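Local coordinates for type 2A phosphatase-associated protein 42 (Saccharomyces cerevisiae, PDB 2V0P), which binds the catalytic subunits of type 2A-like protein phosphatases, inhibits SIT4 and acts in TOR signalling in response to nitrogen source, at residues A[105-119]-A[128-141]. Residues are numbered along the deposited sequence; the frame is centred on the assembly and turned at random.
Sequences KKSVESFINFLTLLQ and VGEKLGNFKDRYNP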
# COMPACT_ATOMS: atom_id res chain seq x y z
N LYS A 105 -9.99 -10.09 7.90
CA LYS A 105 -9.40 -11.28 8.47
C LYS A 105 -10.26 -12.52 8.15
O LYS A 105 -9.78 -13.54 7.62
CB LYS A 105 -9.31 -11.11 10.00
CG LYS A 105 -8.62 -12.22 10.70
CD LYS A 105 -8.15 -11.81 12.08
CE LYS A 105 -6.91 -12.60 12.52
NZ LYS A 105 -5.68 -12.28 11.69
N LYS A 106 -11.53 -12.39 8.46
CA LYS A 106 -12.53 -13.46 8.18
C LYS A 106 -12.68 -13.78 6.68
O LYS A 106 -12.75 -14.93 6.33
CB LYS A 106 -13.87 -13.08 8.78
CG LYS A 106 -13.89 -13.07 10.28
CD LYS A 106 -13.42 -14.39 10.89
CE LYS A 106 -14.07 -14.61 12.25
NZ LYS A 106 -13.25 -15.51 13.12
N SER A 107 -12.73 -12.76 5.82
CA SER A 107 -12.68 -12.94 4.39
C SER A 107 -11.47 -13.80 3.94
O SER A 107 -11.66 -14.83 3.30
CB SER A 107 -12.66 -11.59 3.67
OG SER A 107 -12.41 -11.77 2.30
N VAL A 108 -10.25 -13.37 4.31
CA VAL A 108 -9.04 -14.12 4.08
C VAL A 108 -9.08 -15.55 4.63
O VAL A 108 -8.70 -16.48 3.91
CB VAL A 108 -7.77 -13.34 4.48
CG1 VAL A 108 -6.54 -14.21 4.37
CG2 VAL A 108 -7.65 -12.02 3.63
N GLU A 109 -9.59 -15.76 5.86
CA GLU A 109 -9.73 -17.09 6.38
C GLU A 109 -10.61 -17.95 5.44
O GLU A 109 -10.21 -19.06 5.14
CB GLU A 109 -10.28 -17.11 7.79
CG GLU A 109 -10.13 -18.39 8.51
CD GLU A 109 -10.36 -18.24 10.01
OE1 GLU A 109 -10.13 -17.12 10.54
OE2 GLU A 109 -10.75 -19.25 10.66
N SER A 110 -11.76 -17.43 5.03
CA SER A 110 -12.65 -18.15 4.13
C SER A 110 -11.92 -18.48 2.83
O SER A 110 -12.02 -19.59 2.32
CB SER A 110 -13.93 -17.41 3.82
OG SER A 110 -14.80 -17.45 4.89
N PHE A 111 -11.24 -17.50 2.28
CA PHE A 111 -10.46 -17.71 1.04
C PHE A 111 -9.46 -18.83 1.22
O PHE A 111 -9.31 -19.64 0.35
CB PHE A 111 -9.79 -16.39 0.59
CG PHE A 111 -10.70 -15.45 -0.16
CD1 PHE A 111 -11.38 -15.88 -1.29
CD2 PHE A 111 -10.81 -14.11 0.23
CE1 PHE A 111 -12.22 -15.05 -1.98
CE2 PHE A 111 -11.66 -13.27 -0.45
CZ PHE A 111 -12.39 -13.74 -1.59
N ILE A 112 -8.80 -18.89 2.38
CA ILE A 112 -7.82 -19.93 2.64
C ILE A 112 -8.44 -21.36 2.86
O ILE A 112 -7.94 -22.36 2.35
CB ILE A 112 -6.81 -19.49 3.73
CG1 ILE A 112 -6.05 -18.22 3.21
CG2 ILE A 112 -5.85 -20.59 4.07
CD1 ILE A 112 -5.01 -17.69 4.16
N ASN A 113 -9.54 -21.39 3.58
CA ASN A 113 -10.43 -22.56 3.65
C ASN A 113 -10.73 -23.12 2.25
O ASN A 113 -10.50 -24.26 2.03
CB ASN A 113 -11.72 -22.16 4.38
CG ASN A 113 -11.51 -21.97 5.85
OD1 ASN A 113 -10.47 -22.27 6.35
ND2 ASN A 113 -12.55 -21.49 6.57
N PHE A 114 -11.16 -22.28 1.32
CA PHE A 114 -11.47 -22.64 -0.03
C PHE A 114 -10.25 -23.32 -0.73
O PHE A 114 -10.40 -24.34 -1.24
CB PHE A 114 -11.97 -21.44 -0.80
CG PHE A 114 -12.14 -21.66 -2.29
CD1 PHE A 114 -13.02 -22.66 -2.79
CD2 PHE A 114 -11.48 -20.85 -3.19
CE1 PHE A 114 -13.18 -22.86 -4.14
CE2 PHE A 114 -11.68 -21.04 -4.61
CZ PHE A 114 -12.53 -22.07 -5.07
N LEU A 115 -9.06 -22.72 -0.69
CA LEU A 115 -7.88 -23.28 -1.33
C LEU A 115 -7.46 -24.55 -0.65
O LEU A 115 -7.04 -25.50 -1.30
CB LEU A 115 -6.69 -22.24 -1.34
CG LEU A 115 -6.99 -20.90 -2.00
CD1 LEU A 115 -5.77 -19.93 -1.90
CD2 LEU A 115 -7.46 -20.94 -3.44
N THR A 116 -7.54 -24.59 0.65
CA THR A 116 -7.16 -25.73 1.35
C THR A 116 -8.08 -26.93 0.92
O THR A 116 -7.61 -28.05 0.72
CB THR A 116 -7.26 -25.47 2.78
OG1 THR A 116 -6.23 -24.52 3.13
CG2 THR A 116 -7.10 -26.74 3.58
N LEU A 117 -9.36 -26.62 0.73
CA LEU A 117 -10.36 -27.61 0.33
C LEU A 117 -10.02 -28.12 -1.05
O LEU A 117 -10.04 -29.32 -1.25
CB LEU A 117 -11.76 -27.02 0.33
CG LEU A 117 -12.93 -27.95 -0.07
CD1 LEU A 117 -13.07 -29.03 0.91
CD2 LEU A 117 -14.16 -27.13 -0.09
N LEU A 118 -9.69 -27.22 -1.99
CA LEU A 118 -9.33 -27.65 -3.34
C LEU A 118 -8.07 -28.52 -3.33
O LEU A 118 -7.99 -29.55 -4.02
CB LEU A 118 -9.18 -26.51 -4.31
CG LEU A 118 -10.35 -25.64 -4.70
CD1 LEU A 118 -9.84 -24.50 -5.57
CD2 LEU A 118 -11.40 -26.43 -5.43
N GLN A 119 -7.10 -28.09 -2.54
CA GLN A 119 -5.90 -28.87 -2.30
C GLN A 119 -6.23 -30.27 -1.74
O GLN A 119 -5.62 -31.25 -2.12
CB GLN A 119 -4.98 -28.11 -1.35
CG GLN A 119 -3.59 -28.72 -1.20
CD GLN A 119 -2.65 -27.80 -0.44
OE1 GLN A 119 -2.76 -27.65 0.78
NE2 GLN A 119 -1.72 -27.19 -1.17
N VAL A 128 -1.10 -21.76 -7.58
CA VAL A 128 -1.86 -21.27 -6.44
C VAL A 128 -1.39 -21.98 -5.23
O VAL A 128 -1.26 -21.38 -4.17
CB VAL A 128 -3.38 -21.44 -6.65
CG1 VAL A 128 -4.17 -21.04 -5.39
CG2 VAL A 128 -3.84 -20.60 -7.81
N GLY A 129 -1.12 -23.27 -5.36
CA GLY A 129 -0.65 -24.10 -4.28
C GLY A 129 0.68 -23.69 -3.71
O GLY A 129 0.90 -23.86 -2.52
N GLU A 130 1.58 -23.16 -4.55
CA GLU A 130 2.89 -22.74 -4.07
C GLU A 130 2.72 -21.56 -3.09
O GLU A 130 3.37 -21.51 -2.06
CB GLU A 130 3.77 -22.34 -5.23
CG GLU A 130 5.21 -22.23 -4.86
CD GLU A 130 5.95 -21.26 -5.75
OE1 GLU A 130 5.28 -20.52 -6.50
OE2 GLU A 130 7.19 -21.23 -5.69
N LYS A 131 1.84 -20.65 -3.46
CA LYS A 131 1.46 -19.51 -2.62
C LYS A 131 0.81 -19.94 -1.34
O LYS A 131 1.26 -19.53 -0.28
CB LYS A 131 0.58 -18.55 -3.39
CG LYS A 131 1.26 -17.92 -4.57
CD LYS A 131 0.45 -16.84 -5.14
CE LYS A 131 0.87 -16.45 -6.56
NZ LYS A 131 2.34 -16.44 -6.73
N LEU A 132 -0.19 -20.82 -1.42
CA LEU A 132 -0.83 -21.42 -0.23
C LEU A 132 0.18 -22.03 0.72
O LEU A 132 0.08 -21.86 1.93
CB LEU A 132 -1.87 -22.48 -0.64
CG LEU A 132 -2.68 -23.08 0.52
CD1 LEU A 132 -3.62 -22.02 1.11
CD2 LEU A 132 -3.46 -24.32 0.09
N GLY A 133 1.13 -22.77 0.17
CA GLY A 133 2.16 -23.40 0.94
C GLY A 133 3.11 -22.43 1.62
O GLY A 133 3.68 -22.76 2.65
N ASN A 134 3.30 -21.25 1.06
CA ASN A 134 4.24 -20.30 1.62
C ASN A 134 3.82 -19.67 2.97
O ASN A 134 4.63 -19.00 3.62
CB ASN A 134 4.59 -19.22 0.59
CG ASN A 134 5.42 -19.75 -0.59
OD1 ASN A 134 6.17 -20.72 -0.46
ND2 ASN A 134 5.28 -19.11 -1.73
N PHE A 135 2.57 -19.90 3.38
CA PHE A 135 2.10 -19.39 4.66
C PHE A 135 2.67 -20.26 5.75
O PHE A 135 2.34 -21.44 5.83
CB PHE A 135 0.58 -19.36 4.74
CG PHE A 135 -0.08 -18.61 3.62
CD1 PHE A 135 0.46 -17.43 3.14
CD2 PHE A 135 -1.26 -19.08 3.05
CE1 PHE A 135 -0.15 -16.74 2.11
CE2 PHE A 135 -1.87 -18.39 2.03
CZ PHE A 135 -1.33 -17.22 1.56
N LYS A 136 3.54 -19.70 6.58
CA LYS A 136 4.09 -20.43 7.72
C LYS A 136 2.96 -20.71 8.71
O LYS A 136 2.88 -21.80 9.27
CB LYS A 136 5.25 -19.68 8.37
CG LYS A 136 6.53 -19.69 7.52
CD LYS A 136 7.78 -19.11 8.21
CE LYS A 136 7.78 -17.56 8.27
NZ LYS A 136 7.29 -16.89 7.01
N ASP A 137 2.07 -19.73 8.88
CA ASP A 137 0.88 -19.85 9.71
C ASP A 137 -0.36 -19.62 8.85
O ASP A 137 -0.72 -18.48 8.53
CB ASP A 137 0.91 -18.85 10.87
CG ASP A 137 -0.22 -19.08 11.89
OD1 ASP A 137 -1.18 -19.83 11.60
OD2 ASP A 137 -0.13 -18.50 13.01
N ARG A 138 -1.01 -20.73 8.50
CA ARG A 138 -2.19 -20.69 7.67
C ARG A 138 -3.22 -19.69 8.19
O ARG A 138 -3.91 -19.08 7.41
CB ARG A 138 -2.77 -22.11 7.55
CG ARG A 138 -4.08 -22.26 6.83
CD ARG A 138 -5.19 -22.54 7.81
NE ARG A 138 -6.15 -23.50 7.27
CZ ARG A 138 -7.37 -23.18 6.87
NH1 ARG A 138 -7.82 -21.91 6.95
NH2 ARG A 138 -8.16 -24.13 6.39
N TYR A 139 -3.29 -19.51 9.50
CA TYR A 139 -4.29 -18.62 10.09
C TYR A 139 -3.78 -17.21 10.31
O TYR A 139 -4.57 -16.31 10.60
CB TYR A 139 -4.84 -19.21 11.39
CG TYR A 139 -5.68 -20.44 11.14
CD1 TYR A 139 -6.99 -20.32 10.67
CD2 TYR A 139 -5.17 -21.72 11.35
CE1 TYR A 139 -7.78 -21.44 10.42
CE2 TYR A 139 -5.94 -22.85 11.10
CZ TYR A 139 -7.24 -22.71 10.64
OH TYR A 139 -8.01 -23.82 10.39
N ASN A 140 -2.47 -17.02 10.17
CA ASN A 140 -1.86 -15.67 10.13
C ASN A 140 -1.06 -15.44 8.84
O ASN A 140 0.15 -15.29 8.88
CB ASN A 140 -1.00 -15.44 11.39
CG ASN A 140 -0.56 -13.98 11.55
OD1 ASN A 140 -1.13 -13.06 10.93
ND2 ASN A 140 0.44 -13.75 12.40
N PRO A 141 -1.74 -15.37 7.69
CA PRO A 141 -1.01 -15.34 6.42
C PRO A 141 -0.44 -13.94 6.19
O PRO A 141 -1.09 -12.94 6.53
CB PRO A 141 -2.08 -15.60 5.39
CG PRO A 141 -3.34 -15.10 6.03
CD PRO A 141 -3.19 -15.22 7.49
O HOH W 1 -3.98 -14.27 12.38
O HOH W 2 0.59 -25.96 -1.08
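Arg138 reaches helix 105-119 end-on, NH1 and NH2 both donating to the single oxygen Asn113 OD1. Arg138 NH1 lies 2.7 Å from Asn113 OD1, close to the guanidinium plane, although amide and guanidinium are turned 65° apart. Bends about the CB-CG (chi2 -107°) and CG-CD bonds lay the arginine over Ile112, whose CG2 meets one guanidinium face with Thr116 OG1; the hydroxyl of Tyr139 sits over the opposite face. Were Arg138 an alanine, Asn113 OD1 would probably lose both donors and Ile112 CG2 part of its cover. Tyr139 presents its ring edge to Glu109, with CE1 3.7 Å from OE2. In this all-helical, TPR-like N-terminal domain, segment 105-119 of helix 93-120 packs against the next helix, 126-133, and the loop after it, the axes of 105-119 and 128-133 crossing at -121°. From helix 126-133, Leu132 fits as a knob among Ile112, Leu115, Thr116 and Gln119: its CD1 faces Leu115 CB, while its CD2 lies 3.5 Å from Gln119 OE1. Ile112 CD1 touches Pro141 CG at 3.6 Å and approaches the Phe135 ring obliquely; Pro141 CB covers one face of that ring. Waters bridge Gln119 NE2 to Gly129 O and Lys105 NZ to Tyr139 O.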